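Local coordinates for protein esterase (Capnocytophaga ochracea, PDB 4W9R) that is of unproven function but probably hydrolyses ester bonds as a putative esterase of the alpha/beta-hydrolase clan, at residues E355-T358 against H359-T363; E342-D346 against F347-D351; A287-S291 against Q292-S296; V275-L278 against N279-M282. One frame throughout, in Å; residues are numbered along the deposited sequence.

Contact 1: residues E355-T358 against H359-T363; sequences ERIT and HLQAT. With ACT (acetate ion), chain I.
His359, Leu360 and Gln361 each hand their backbone N-H to the carbonyl four residues back, and so satisfy the acceptors of one turn. His359 N reaches Glu355 O at 3.1 Å, and Leu360 N meets Arg356 O at the same length. The third of these bonds, Gln361 N to Ile357 O, is 3.0 Å long; Ala362 N to Thr358 O is weak. Thr358 OG1 spends its polarity one turn earlier, on the carbonyl of Asn354. Gln361 lies alongside Ile357, the two pointing the same way, with OE1 3.8 Å from Ile357 CG2. Arg356 bends at chi2 (-68°) and carries its guanidinium away from the following turn. There NH1 donates to an acetate oxygen, ACT O, at 2.8 Å, approached at the edge of the guanidinium, while NH2 serves Glu321 in a salt bridge and the hydroxyl of Tyr336. A methionine in its place would probably leave Glu321 without this countercharge and the Tyr336 hydroxyl without this partner. The acetate probably comes from the crystallisation liquor. The whole is the last turns of an alpha-helix, 350-362, whose side chains pack on helices 314-325 and 329-339 in an all-helical region.

Contact 2: residues E342-D346 against F347-D351; sequences EPNID and FITGD
Asp346 and Phe347 meet aslant at the corner of a tight reversal, while Asn344 reaches the outgoing arm at Ile348 and Thr349. Residues Ile345 to Ile348 form a type II' beta turn, and Asp346 takes the positive phi (52°) that this turn requires at its first corner. The turn is closed by Ile348 N to Ile345 O at 2.9 Å; the return bond, Ile345 N to Ile348 O, is weak, and together they make a single antiparallel hydrogen-bonded pair. The Asp346 carboxylate stands nearly upright to the Phe347 ring, the planes 79° apart, and OD1 lies in the ring plane at its edge, 3.9 Å from CD2. One face of the same ring is met near its rim by Ile348 CD1. Asn344, with CG beside its own backbone N, brings CB to 3.2 Å from Ile348 O and OD1 to 3.4 Å from Thr349 CA. Just beyond, Thr349 is the N-cap of helix 350-362, its OG1 making a weak bond to Leu352 N. Phe347 also touches Met282, and Ile348 touches Phe317. The chemistry is thus divided: backbone bonds fix the reversal, a carboxylate oxygen meets the probably electropositive ring edge, and aliphatic carbon lies over a face.

Contact 3: residues A287-S291 against Q292-S296; sequences AINSS and QDWES
A Schellman motif ends helix 278-290 here, and the chain turns at once into the next helix. Gln292, with positive phi (54°), is its C-prime residue: Asp293 N bonds to Ile288 O at 3.1 Å in the carbonyl plane, and Gln292 N makes a weak bond to Asn289 O. Ala287 O is gripped threefold, by Ser291 N and by the hydroxyls of Ser290 and Ser291, with Ser290 OG at 2.9 Å. Asp293 then acts as N-cap of the following helix. Its CG is anti to the backbone N (chi1 165°), and the carboxylate reaches forward: OD1 accepts weakly from Glu295 N, and OD2 takes the Ser296 hydroxyl on its syn side, 33° out of the carboxylate plane. Ile288 fills the inside of the bend, CD1 lying 3.7 Å from Ser296 CB and CG2 4.2 Å from Trp294 CE3. Asn289 crosses Trp294 at about a right angle, its OD1 in the ring plane at the edge, 3.4 Å from CZ3; the Gln292 carbonyl oxygen sits over one face of the indole, near the rim. Helix 255-270 packs on this corner through Ile255, which touches Ala287, Ile288 and Ser291, while Trp294 and Glu295 lean on helix 314-325.

Contact 4: residues V275-L278 against N279-M282; sequences VPIL and NDVM
Ile277 holds CG1 between its backbone N and carbonyl carbon (chi1 55°), and Asp280 sets CG anti to its own carbonyl carbon (chi1 -74°); the two side chains therefore meet aslant, Ile277 CG1 lying 3.5 Å from Asp280 CG. Ile277 CD1 approaches the same carboxylate, 3.5 Å from Asp280 OD1. The polar end of Asp280 is held by three donors: Asn279 ND2, 3.1 Å from Asp280 OD1 and nearly in line with the C-O bond, the N-H of Ile239 on OD1, and the Tyr263 hydroxyl on OD2. Asn279 ND2 also bonds to Ile239 O. Shortening Asp280 to an alanine would probably leave Ile239 N and the Tyr263 hydroxyl without this acceptor and cost the Asn279 amide one of its acceptors. Ile277 is the N-cap residue of helix 278-290, contributing its carbonyl to the first helical bond, Val281 N to Ile277 O at 3.1 Å. The next, Met282 N to Leu278 O, is straighter, at 165°. On another side of the helix Leu278 CD1 lies 3.7 Å from the terminal CE of Met282, a selenomethionine, whose chain bends at chi2. Pro276 CB abuts Val281 CG2 at 4.0 Å, and Val281 also touches Met314 and Phe318 of helix 314-325.

How the contacts relate
Along the chain the order is contact 4, contact 3, contact 2, contact 1, all on the same side of the chain's centre, in the helical region that follows the mixed sheet. Contacts 4 and 3 mark the start and the end of helix 278-290, their centres about 16 Å apart; contacts 2 and 1 share helix 350-362, about 17 Å apart. Contacts 2 and 4 touch directly, Asp346 OD2 lying 3.6 Å from Leu278 CD2. Contact 1, centred about 47 Å from the chain's centre, is the outlying end. The turn before the last helix is thus packed against the start of helix 278-290, and with helix 314-325 touched from all four, the C-terminal helices form one packed array beside the sheet.

Contact 1: residues E355-T358 against H359-T363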
ATOM      1  N   GLU B 355      43.129 -27.235  -4.890  1.00 44.95           N
ATOM      2  CA  GLU B 355      44.279 -26.404  -4.546  1.00 47.91           C
ATOM      3  C   GLU B 355      44.624 -26.567  -3.069  1.00 52.93           C
ATOM      4  O   GLU B 355      45.797 -26.607  -2.694  1.00 59.35           O
ATOM      5  CB  GLU B 355      44.003 -24.933  -4.867  1.00 43.03           C
ATOM      6  CG  GLU B 355      45.205 -24.017  -4.673  1.00 55.03           C
ATOM      7  CD  GLU B 355      44.854 -22.547  -4.823  1.00 76.77           C
ATOM      8  OE1 GLU B 355      45.355 -21.906  -5.772  1.00 78.95           O
ATOM      9  OE2 GLU B 355      44.081 -22.030  -3.988  1.00 84.89           O
ATOM     10  N   ARG B 356      43.593 -26.668  -2.237  1.00 45.56           N
ATOM     11  CA  ARG B 356      43.770 -26.872  -0.806  1.00 40.75           C
ATOM     12  C   ARG B 356      44.349 -28.255  -0.529  1.00 42.07           C
ATOM     13  O   ARG B 356      45.219 -28.414   0.326  1.00 53.02           O
ATOM     14  CB  ARG B 356      42.441 -26.699  -0.070  1.00 34.58           C
ATOM     15  CG  ARG B 356      41.770 -25.352  -0.300  1.00 35.02           C
ATOM     16  CD  ARG B 356      42.564 -24.217   0.322  1.00 28.44           C
ATOM     17  NE  ARG B 356      41.977 -22.911   0.037  1.00 35.54           N
ATOM     18  CZ  ARG B 356      41.019 -22.345   0.765  1.00 37.32           C
ATOM     19  NH1 ARG B 356      40.546 -21.153   0.432  1.00 33.95           N
ATOM     20  NH2 ARG B 356      40.531 -22.972   1.827  1.00 42.36           N
ATOM     21  N   ILE B 357      43.859 -29.251  -1.258  1.00 40.37           N
ATOM     22  CA  ILE B 357      44.339 -30.620  -1.116  1.00 51.25           C
ATOM     23  C   ILE B 357      45.790 -30.731  -1.571  1.00 61.90           C
ATOM     24  O   ILE B 357      46.609 -31.377  -0.915  1.00 66.00           O
ATOM     25  CB  ILE B 357      43.469 -31.609  -1.919  1.00 44.95           C
ATOM     26  CG1 ILE B 357      42.054 -31.661  -1.340  1.00 39.33           C
ATOM     27  CG2 ILE B 357      44.087 -33.000  -1.920  1.00 34.13           C
ATOM     28  CD1 ILE B 357      41.136 -32.627  -2.052  1.00 32.16           C
ATOM     29  N   THR B 358      46.101 -30.088  -2.693  1.00 64.27           N
ATOM     30  CA  THR B 358      47.452 -30.102  -3.241  1.00 63.27           C
ATOM     31  C   THR B 358      48.444 -29.481  -2.263  1.00 63.31           C
ATOM     32  O   THR B 358      49.551 -29.988  -2.081  1.00 75.48           O
ATOM     33  CB  THR B 358      47.520 -29.351  -4.588  1.00 60.14           C
ATOM     34  OG1 THR B 358      46.594 -29.935  -5.512  1.00 58.43           O
ATOM     35  CG2 THR B 358      48.923 -29.422  -5.173  1.00 52.80           C
ATOM     36  N   HIS B 359      48.036 -28.387  -1.628  1.00 60.01           N
ATOM     37  CA  HIS B 359      48.893 -27.688  -0.678  1.00 62.74           C
ATOM     38  C   HIS B 359      49.140 -28.521   0.578  1.00 67.83           C
ATOM     39  O   HIS B 359      50.211 -28.445   1.181  1.00 75.90           O
ATOM     40  CB  HIS B 359      48.277 -26.339  -0.299  1.00 61.16           C
ATOM     41  CG  HIS B 359      49.133 -25.522   0.617  1.00 70.07           C
ATOM     42  ND1 HIS B 359      49.088 -25.650   1.989  1.00 74.24           N
ATOM     43  CD2 HIS B 359      50.055 -24.565   0.359  1.00 75.55           C
ATOM     44  CE1 HIS B 359      49.947 -24.807   2.536  1.00 72.40           C
ATOM     45  NE2 HIS B 359      50.547 -24.136   1.568  1.00 77.90           N
ATOM     46  N   LEU B 360      48.147 -29.315   0.967  1.00 63.63           N
ATOM     47  CA  LEU B 360      48.260 -30.155   2.154  1.00 58.08           C
ATOM     48  C   LEU B 360      49.099 -31.404   1.893  1.00 59.84           C
ATOM     49  O   LEU B 360      49.774 -31.905   2.791  1.00 60.32           O
ATOM     50  CB  LEU B 360      46.871 -30.556   2.659  1.00 52.07           C
ATOM     51  CG  LEU B 360      46.055 -29.462   3.351  1.00 52.26           C
ATOM     52  CD1 LEU B 360      44.660 -29.964   3.684  1.00 57.22           C
ATOM     53  CD2 LEU B 360      46.765 -28.980   4.606  1.00 47.78           C
ATOM     54  N   GLN B 361      49.055 -31.901   0.661  1.00 63.56           N
ATOM     55  CA  GLN B 361      49.811 -33.094   0.295  1.00 64.06           C
ATOM     56  C   GLN B 361      51.248 -32.747  -0.079  1.00 72.75           C
ATOM     57  O   GLN B 361      52.094 -33.631  -0.221  1.00 65.76           O
ATOM     58  CB  GLN B 361      49.124 -33.833  -0.856  1.00 42.80           C
ATOM     59  CG  GLN B 361      47.882 -34.602  -0.431  1.00 49.55           C
ATOM     60  CD  GLN B 361      47.194 -35.292  -1.592  1.00 57.20           C
ATOM     61  OE1 GLN B 361      47.319 -34.873  -2.743  1.00 58.12           O
ATOM     62  NE2 GLN B 361      46.462 -36.360  -1.293  1.00 56.55           N
ATOM     63  N   ALA B 362      51.518 -31.455  -0.238  1.00 76.42           N
ATOM     64  CA  ALA B 362      52.867 -30.985  -0.524  1.00 78.31           C
ATOM     65  C   ALA B 362      53.708 -30.982   0.748  1.00 99.36           C
ATOM     66  O   ALA B 362      54.921 -31.191   0.705  1.00101.38           O
ATOM     67  CB  ALA B 362      52.828 -29.597  -1.143  1.00 61.82           C
ATOM     68  N   THR B 363      53.051 -30.748   1.880  1.00111.79           N
ATOM     69  CA  THR B 363      53.730 -30.692   3.170  1.00109.61           C
ATOM     70  C   THR B 363      53.527 -31.978   3.965  1.00 95.28           C
ATOM     71  O   THR B 363      53.100 -32.998   3.422  1.00 82.16           O
ATOM     72  CB  THR B 363      53.238 -29.497   4.011  1.00109.12           C
ATOM     73  OG1 THR B 363      51.854 -29.676   4.339  1.00107.20           O
ATOM     74  CG2 THR B 363      53.408 -28.196   3.241  1.00105.08           C
TER
HETATM   75  C   ACT I 502      38.512 -18.144   1.071  1.00 61.46           C
HETATM   76  O   ACT I 502      38.529 -19.377   1.275  1.00 60.22           O
HETATM   77  OXT ACT I 502      38.291 -17.427   2.071  1.00 67.25           O
HETATM   78  CH3 ACT I 502      38.739 -17.557  -0.291  1.00 43.06           C

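Contact 2: residues E342-D346 against F347-D351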
ATOM      1  N   GLU B 342      31.020 -33.563  -3.247  1.00 59.58           N
ATOM      2  CA  GLU B 342      29.729 -32.888  -3.197  1.00 58.91           C
ATOM      3  C   GLU B 342      29.697 -31.728  -4.195  1.00 51.75           C
ATOM      4  O   GLU B 342      30.736 -31.138  -4.495  1.00 53.72           O
ATOM      5  CB  GLU B 342      29.451 -32.388  -1.775  1.00 73.90           C
ATOM      6  CG  GLU B 342      28.099 -32.801  -1.203  1.00 85.66           C
ATOM      7  CD  GLU B 342      27.975 -34.299  -0.994  1.00 90.82           C
ATOM      8  OE1 GLU B 342      29.014 -34.964  -0.789  1.00102.96           O
ATOM      9  OE2 GLU B 342      26.837 -34.812  -1.035  1.00 78.33           O
ATOM     10  N   PRO B 343      28.501 -31.405  -4.718  1.00 54.61           N
ATOM     11  CA  PRO B 343      28.317 -30.336  -5.708  1.00 57.17           C
ATOM     12  C   PRO B 343      28.849 -28.974  -5.268  1.00 50.97           C
ATOM     13  O   PRO B 343      28.904 -28.675  -4.076  1.00 44.48           O
ATOM     14  CB  PRO B 343      26.797 -30.284  -5.875  1.00 37.14           C
ATOM     15  CG  PRO B 343      26.364 -31.675  -5.632  1.00 41.39           C
ATOM     16  CD  PRO B 343      27.278 -32.213  -4.563  1.00 52.15           C
ATOM     17  N   ASN B 344      29.236 -28.162  -6.246  1.00 46.42           N
ATOM     18  CA  ASN B 344      29.737 -26.820  -5.989  1.00 39.16           C
ATOM     19  C   ASN B 344      28.633 -25.858  -5.572  1.00 43.90           C
ATOM     20  O   ASN B 344      27.505 -25.945  -6.056  1.00 53.66           O
ATOM     21  CB  ASN B 344      30.445 -26.267  -7.227  1.00 35.11           C
ATOM     22  CG  ASN B 344      31.604 -27.131  -7.673  1.00 46.27           C
ATOM     23  OD1 ASN B 344      32.134 -27.931  -6.901  1.00 56.58           O
ATOM     24  ND2 ASN B 344      32.012 -26.966  -8.926  1.00 38.46           N
ATOM     25  N   ILE B 345      28.966 -24.941  -4.671  1.00 41.66           N
ATOM     26  CA  ILE B 345      28.060 -23.858  -4.313  1.00 40.81           C
ATOM     27  C   ILE B 345      28.848 -22.562  -4.127  1.00 48.20           C
ATOM     28  O   ILE B 345      29.871 -22.543  -3.442  1.00 42.15           O
ATOM     29  CB  ILE B 345      27.256 -24.186  -3.036  1.00 34.42           C
ATOM     30  CG1 ILE B 345      26.421 -22.978  -2.603  1.00 33.14           C
ATOM     31  CG2 ILE B 345      28.181 -24.647  -1.916  1.00 36.48           C
ATOM     32  CD1 ILE B 345      25.542 -23.241  -1.401  1.00 37.02           C
ATOM     33  N   ASP B 346      28.368 -21.488  -4.753  1.00 49.57           N
ATOM     34  CA  ASP B 346      29.027 -20.183  -4.708  1.00 43.58           C
ATOM     35  C   ASP B 346      30.500 -20.299  -5.103  1.00 50.20           C
ATOM     36  O   ASP B 346      30.822 -20.829  -6.168  1.00 59.82           O
ATOM     37  CB  ASP B 346      28.887 -19.557  -3.316  1.00 51.03           C
ATOM     38  CG  ASP B 346      29.084 -18.048  -3.327  1.00 70.72           C
ATOM     39  OD1 ASP B 346      29.972 -17.563  -4.058  1.00 82.63           O
ATOM     40  OD2 ASP B 346      28.346 -17.347  -2.603  1.00 74.92           O
ATOM     41  N   PHE B 347      31.390 -19.822  -4.238  1.00 45.42           N
ATOM     42  CA  PHE B 347      32.819 -19.824  -4.537  1.00 46.65           C
ATOM     43  C   PHE B 347      33.482 -21.141  -4.146  1.00 41.41           C
ATOM     44  O   PHE B 347      34.690 -21.305  -4.307  1.00 43.51           O
ATOM     45  CB  PHE B 347      33.522 -18.654  -3.842  1.00 45.17           C
ATOM     46  CG  PHE B 347      33.701 -18.836  -2.360  1.00 49.01           C
ATOM     47  CD1 PHE B 347      34.905 -19.291  -1.845  1.00 40.21           C
ATOM     48  CD2 PHE B 347      32.673 -18.535  -1.482  1.00 48.31           C
ATOM     49  CE1 PHE B 347      35.077 -19.451  -0.482  1.00 36.92           C
ATOM     50  CE2 PHE B 347      32.839 -18.693  -0.119  1.00 44.51           C
ATOM     51  CZ  PHE B 347      34.044 -19.150   0.382  1.00 39.33           C
ATOM     52  N   ILE B 348      32.691 -22.084  -3.643  1.00 36.44           N
ATOM     53  CA  ILE B 348      33.232 -23.390  -3.292  1.00 40.79           C
ATOM     54  C   ILE B 348      33.148 -24.284  -4.514  1.00 44.07           C
ATOM     55  O   ILE B 348      32.059 -24.629  -4.970  1.00 47.63           O
ATOM     56  CB  ILE B 348      32.464 -24.055  -2.131  1.00 40.34           C
ATOM     57  CG1 ILE B 348      32.080 -23.025  -1.068  1.00 34.40           C
ATOM     58  CG2 ILE B 348      33.280 -25.192  -1.532  1.00 29.16           C
ATOM     59  CD1 ILE B 348      33.250 -22.416  -0.377  1.00 37.29           C
ATOM     60  N   THR B 349      34.307 -24.665  -5.037  1.00 44.23           N
ATOM     61  CA  THR B 349      34.373 -25.437  -6.269  1.00 50.96           C
ATOM     62  C   THR B 349      35.378 -26.568  -6.151  1.00 52.21           C
ATOM     63  O   THR B 349      36.224 -26.564  -5.259  1.00 53.33           O
ATOM     64  CB  THR B 349      34.760 -24.558  -7.470  1.00 46.99           C
ATOM     65  OG1 THR B 349      35.986 -23.873  -7.183  1.00 45.54           O
ATOM     66  CG2 THR B 349      33.669 -23.538  -7.770  1.00 31.05           C
ATOM     67  N   GLY B 350      35.280 -27.533  -7.058  1.00 55.86           N
ATOM     68  CA  GLY B 350      36.215 -28.641  -7.094  1.00 57.86           C
ATOM     69  C   GLY B 350      37.639 -28.160  -7.293  1.00 59.48           C
ATOM     70  O   GLY B 350      38.575 -28.713  -6.715  1.00 62.32           O
ATOM     71  N   ASP B 351      37.801 -27.119  -8.106  1.00 57.03           N
ATOM     72  CA  ASP B 351      39.122 -26.570  -8.387  1.00 63.29           C
ATOM     73  C   ASP B 351      39.746 -25.959  -7.137  1.00 59.39           C
ATOM     74  O   ASP B 351      40.925 -26.175  -6.854  1.00 63.33           O
ATOM     75  CB  ASP B 351      39.049 -25.525  -9.501  1.00 67.93           C
ATOM     76  CG  ASP B 351      38.598 -26.109 -10.825  1.00 76.19           C
ATOM     77  OD1 ASP B 351      38.572 -27.351 -10.955  1.00 91.64           O
ATOM     78  OD2 ASP B 351      38.280 -25.322 -11.742  1.00 63.84           O
TER

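Contact 3: residues A287-S291 against Q292-S296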
ATOM      1  N   ALA B 287      32.530 -12.478   8.307  1.00 32.34           N
ATOM      2  CA  ALA B 287      32.782 -11.867   9.608  1.00 32.52           C
ATOM      3  C   ALA B 287      33.681 -12.758  10.455  1.00 45.07           C
ATOM      4  O   ALA B 287      34.528 -12.274  11.207  1.00 48.65           O
ATOM      5  CB  ALA B 287      31.472 -11.596  10.329  1.00 41.86           C
ATOM      6  N   ILE B 288      33.482 -14.066  10.327  1.00 44.95           N
ATOM      7  CA  ILE B 288      34.296 -15.052  11.024  1.00 35.06           C
ATOM      8  C   ILE B 288      35.766 -14.917  10.634  1.00 40.89           C
ATOM      9  O   ILE B 288      36.651 -14.937  11.491  1.00 44.72           O
ATOM     10  CB  ILE B 288      33.798 -16.483  10.728  1.00 34.07           C
ATOM     11  CG1 ILE B 288      32.587 -16.811  11.603  1.00 29.18           C
ATOM     12  CG2 ILE B 288      34.899 -17.506  10.952  1.00 35.96           C
ATOM     13  CD1 ILE B 288      31.910 -18.115  11.247  1.00 28.74           C
ATOM     14  N   ASN B 289      36.017 -14.755   9.339  1.00 34.39           N
ATOM     15  CA  ASN B 289      37.379 -14.648   8.830  1.00 41.19           C
ATOM     16  C   ASN B 289      38.071 -13.348   9.227  1.00 50.51           C
ATOM     17  O   ASN B 289      39.278 -13.332   9.469  1.00 61.31           O
ATOM     18  CB  ASN B 289      37.385 -14.783   7.306  1.00 34.34           C
ATOM     19  CG  ASN B 289      37.015 -16.177   6.846  1.00 40.63           C
ATOM     20  OD1 ASN B 289      37.138 -17.145   7.599  1.00 51.22           O
ATOM     21  ND2 ASN B 289      36.567 -16.290   5.603  1.00 36.58           N
ATOM     22  N   SER B 290      37.309 -12.261   9.291  1.00 53.25           N
ATOM     23  CA  SER B 290      37.880 -10.949   9.582  1.00 55.19           C
ATOM     24  C   SER B 290      38.331 -10.828  11.037  1.00 54.81           C
ATOM     25  O   SER B 290      39.320 -10.157  11.331  1.00 59.16           O
ATOM     26  CB  SER B 290      36.875  -9.844   9.251  1.00 51.65           C
ATOM     27  OG  SER B 290      35.733  -9.924  10.083  1.00 65.17           O
ATOM     28  N   SER B 291      37.598 -11.467  11.943  1.00 53.11           N
ATOM     29  CA  SER B 291      37.949 -11.449  13.361  1.00 59.63           C
ATOM     30  C   SER B 291      38.755 -12.681  13.762  1.00 60.08           C
ATOM     31  O   SER B 291      39.137 -12.831  14.926  1.00 52.43           O
ATOM     32  CB  SER B 291      36.690 -11.350  14.220  1.00 67.52           C
ATOM     33  OG  SER B 291      35.914 -12.527  14.104  1.00 85.26           O
ATOM     34  N   GLN B 292      38.997 -13.559  12.790  1.00 59.52           N
ATOM     35  CA  GLN B 292      39.736 -14.805  12.999  1.00 59.61           C
ATOM     36  C   GLN B 292      39.170 -15.660  14.129  1.00 55.03           C
ATOM     37  O   GLN B 292      39.921 -16.321  14.847  1.00 50.58           O
ATOM     38  CB  GLN B 292      41.217 -14.520  13.275  1.00 57.43           C
ATOM     39  CG  GLN B 292      42.002 -14.017  12.076  1.00 70.63           C
ATOM     40  CD  GLN B 292      42.173 -12.512  12.079  1.00 92.73           C
ATOM     41  OE1 GLN B 292      41.768 -11.831  13.022  1.00 97.84           O
ATOM     42  NE2 GLN B 292      42.779 -11.983  11.022  1.00103.86           N
ATOM     43  N   ASP B 293      37.850 -15.667  14.282  1.00 54.40           N
ATOM     44  CA  ASP B 293      37.247 -16.507  15.304  1.00 59.88           C
ATOM     45  C   ASP B 293      36.862 -17.832  14.666  1.00 58.76           C
ATOM     46  O   ASP B 293      35.890 -17.915  13.920  1.00 62.42           O
ATOM     47  CB  ASP B 293      36.026 -15.807  15.910  1.00 60.92           C
ATOM     48  CG  ASP B 293      35.145 -16.744  16.709  1.00 67.06           C
ATOM     49  OD1 ASP B 293      35.681 -17.648  17.384  1.00 90.33           O
ATOM     50  OD2 ASP B 293      33.910 -16.566  16.662  1.00 39.87           O
ATOM     51  N   TRP B 294      37.610 -18.876  15.001  1.00 50.84           N
ATOM     52  CA  TRP B 294      37.466 -20.147  14.304  1.00 46.13           C
ATOM     53  C   TRP B 294      36.508 -21.103  14.994  1.00 43.99           C
ATOM     54  O   TRP B 294      36.131 -22.123  14.424  1.00 54.81           O
ATOM     55  CB  TRP B 294      38.834 -20.810  14.135  1.00 44.83           C
ATOM     56  CG  TRP B 294      39.867 -19.898  13.541  1.00 44.32           C
ATOM     57  CD1 TRP B 294      41.072 -19.564  14.085  1.00 39.30           C
ATOM     58  CD2 TRP B 294      39.778 -19.189  12.297  1.00 41.80           C
ATOM     59  NE1 TRP B 294      41.744 -18.700  13.255  1.00 35.17           N
ATOM     60  CE2 TRP B 294      40.971 -18.452  12.151  1.00 39.63           C
ATOM     61  CE3 TRP B 294      38.810 -19.108  11.291  1.00 40.88           C
ATOM     62  CZ2 TRP B 294      41.221 -17.647  11.042  1.00 39.13           C
ATOM     63  CZ3 TRP B 294      39.061 -18.307  10.190  1.00 43.64           C
ATOM     64  CH2 TRP B 294      40.256 -17.588  10.075  1.00 40.04           C
ATOM     65  N   GLU B 295      36.096 -20.767  16.208  1.00 42.34           N
ATOM     66  CA  GLU B 295      35.182 -21.634  16.932  1.00 47.92           C
ATOM     67  C   GLU B 295      33.794 -21.500  16.320  1.00 50.72           C
ATOM     68  O   GLU B 295      33.010 -22.450  16.309  1.00 47.25           O
ATOM     69  CB  GLU B 295      35.168 -21.295  18.423  1.00 57.77           C
ATOM     70  CG  GLU B 295      34.829 -22.477  19.322  1.00 77.54           C
ATOM     71  CD  GLU B 295      35.833 -23.616  19.203  1.00 86.12           C
ATOM     72  OE1 GLU B 295      37.018 -23.349  18.906  1.00 77.59           O
ATOM     73  OE2 GLU B 295      35.435 -24.783  19.406  1.00 90.86           O
ATOM     74  N   SER B 296      33.509 -20.313  15.795  1.00 45.86           N
ATOM     75  CA  SER B 296      32.252 -20.058  15.105  1.00 44.01           C
ATOM     76  C   SER B 296      32.203 -20.804  13.778  1.00 44.56           C
ATOM     77  O   SER B 296      31.140 -21.236  13.337  1.00 46.57           O
ATOM     78  CB  SER B 296      32.059 -18.556  14.874  1.00 43.09           C
ATOM     79  OG  SER B 296      31.837 -17.871  16.093  1.00 45.77           O
TER

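Contact 4: residues V275-L278 against N279-M282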
ATOM      1  N   VAL B 275      14.926 -21.682   6.392  1.00 37.85           N
ATOM      2  CA  VAL B 275      16.180 -22.201   5.869  1.00 37.36           C
ATOM      3  C   VAL B 275      17.128 -21.035   5.641  1.00 39.39           C
ATOM      4  O   VAL B 275      16.766 -20.070   4.965  1.00 41.59           O
ATOM      5  CB  VAL B 275      15.982 -22.974   4.553  1.00 32.61           C
ATOM      6  CG1 VAL B 275      17.322 -23.440   4.003  1.00 32.58           C
ATOM      7  CG2 VAL B 275      15.047 -24.152   4.765  1.00 28.60           C
ATOM      8  N   PRO B 276      18.334 -21.107   6.223  1.00 37.80           N
ATOM      9  CA  PRO B 276      19.296 -20.006   6.108  1.00 35.88           C
ATOM     10  C   PRO B 276      19.641 -19.697   4.657  1.00 40.48           C
ATOM     11  O   PRO B 276      19.982 -20.597   3.889  1.00 43.06           O
ATOM     12  CB  PRO B 276      20.521 -20.530   6.861  1.00 40.34           C
ATOM     13  CG  PRO B 276      19.974 -21.539   7.812  1.00 38.55           C
ATOM     14  CD  PRO B 276      18.832 -22.188   7.090  1.00 36.34           C
ATOM     15  N   ILE B 277      19.543 -18.423   4.294  1.00 35.08           N
ATOM     16  CA  ILE B 277      19.838 -17.985   2.939  1.00 30.21           C
ATOM     17  C   ILE B 277      21.338 -17.778   2.755  1.00 37.30           C
ATOM     18  O   ILE B 277      22.042 -17.404   3.695  1.00 39.86           O
ATOM     19  CB  ILE B 277      19.083 -16.693   2.590  1.00 34.97           C
ATOM     20  CG1 ILE B 277      19.391 -15.601   3.615  1.00 36.02           C
ATOM     21  CG2 ILE B 277      17.587 -16.959   2.540  1.00 22.60           C
ATOM     22  CD1 ILE B 277      18.690 -14.290   3.336  1.00 36.67           C
ATOM     23  N   LEU B 278      21.816 -18.039   1.541  1.00 37.69           N
ATOM     24  CA  LEU B 278      23.238 -17.955   1.219  1.00 32.05           C
ATOM     25  C   LEU B 278      23.851 -16.612   1.613  1.00 34.17           C
ATOM     26  O   LEU B 278      25.007 -16.549   2.030  1.00 44.65           O
ATOM     27  CB  LEU B 278      23.453 -18.205  -0.274  1.00 29.77           C
ATOM     28  CG  LEU B 278      24.902 -18.404  -0.718  1.00 36.47           C
ATOM     29  CD1 LEU B 278      25.517 -19.595   0.003  1.00 30.51           C
ATOM     30  CD2 LEU B 278      24.980 -18.582  -2.225  1.00 29.54           C
ATOM     31  N   ASN B 279      23.069 -15.546   1.481  1.00 35.92           N
ATOM     32  CA  ASN B 279      23.510 -14.212   1.869  1.00 39.09           C
ATOM     33  C   ASN B 279      23.853 -14.135   3.354  1.00 42.96           C
ATOM     34  O   ASN B 279      24.892 -13.590   3.734  1.00 35.28           O
ATOM     35  CB  ASN B 279      22.431 -13.181   1.526  1.00 47.83           C
ATOM     36  CG  ASN B 279      22.775 -11.787   2.016  1.00 61.13           C
ATOM     37  OD1 ASN B 279      23.484 -11.038   1.344  1.00 74.81           O
ATOM     38  ND2 ASN B 279      22.263 -11.427   3.190  1.00 45.36           N
ATOM     39  N   ASP B 280      22.981 -14.692   4.189  1.00 37.34           N
ATOM     40  CA  ASP B 280      23.175 -14.667   5.634  1.00 38.27           C
ATOM     41  C   ASP B 280      24.325 -15.571   6.066  1.00 44.75           C
ATOM     42  O   ASP B 280      25.047 -15.261   7.015  1.00 45.26           O
ATOM     43  CB  ASP B 280      21.887 -15.077   6.350  1.00 43.95           C
ATOM     44  CG  ASP B 280      20.830 -13.990   6.315  1.00 45.49           C
ATOM     45  OD1 ASP B 280      21.013 -13.005   5.569  1.00 44.71           O
ATOM     46  OD2 ASP B 280      19.815 -14.125   7.030  1.00 53.84           O
ATOM     47  N   VAL B 281      24.492 -16.690   5.370  1.00 39.12           N
ATOM     48  CA  VAL B 281      25.572 -17.618   5.680  1.00 37.27           C
ATOM     49  C   VAL B 281      26.928 -17.009   5.338  1.00 35.32           C
ATOM     50  O   VAL B 281      27.856 -17.046   6.145  1.00 35.93           O
ATOM     51  CB  VAL B 281      25.407 -18.951   4.927  1.00 32.85           C
ATOM     52  CG1 VAL B 281      26.614 -19.847   5.162  1.00 30.59           C
ATOM     53  CG2 VAL B 281      24.128 -19.648   5.363  1.00 26.00           C
HETATM   54  N   MSE B 282      27.032 -16.437   4.143  1.00 35.01           N
HETATM   55  CA  MSE B 282      28.280 -15.833   3.689  1.00 33.88           C
HETATM   56  C   MSE B 282      28.659 -14.612   4.520  1.00 38.77           C
HETATM   57  O   MSE B 282      29.840 -14.343   4.733  1.00 44.27           O
HETATM   58  CB  MSE B 282      28.182 -15.453   2.212  1.00 33.22           C
HETATM   59  CG  MSE B 282      28.159 -16.651   1.280  1.00 49.31           C
HETATM   60 SE   MSE B 282      29.646 -17.865   1.631  1.00 75.01          SE
HETATM   61  CE  MSE B 282      29.218 -19.259   0.337  1.00 92.05           C
TER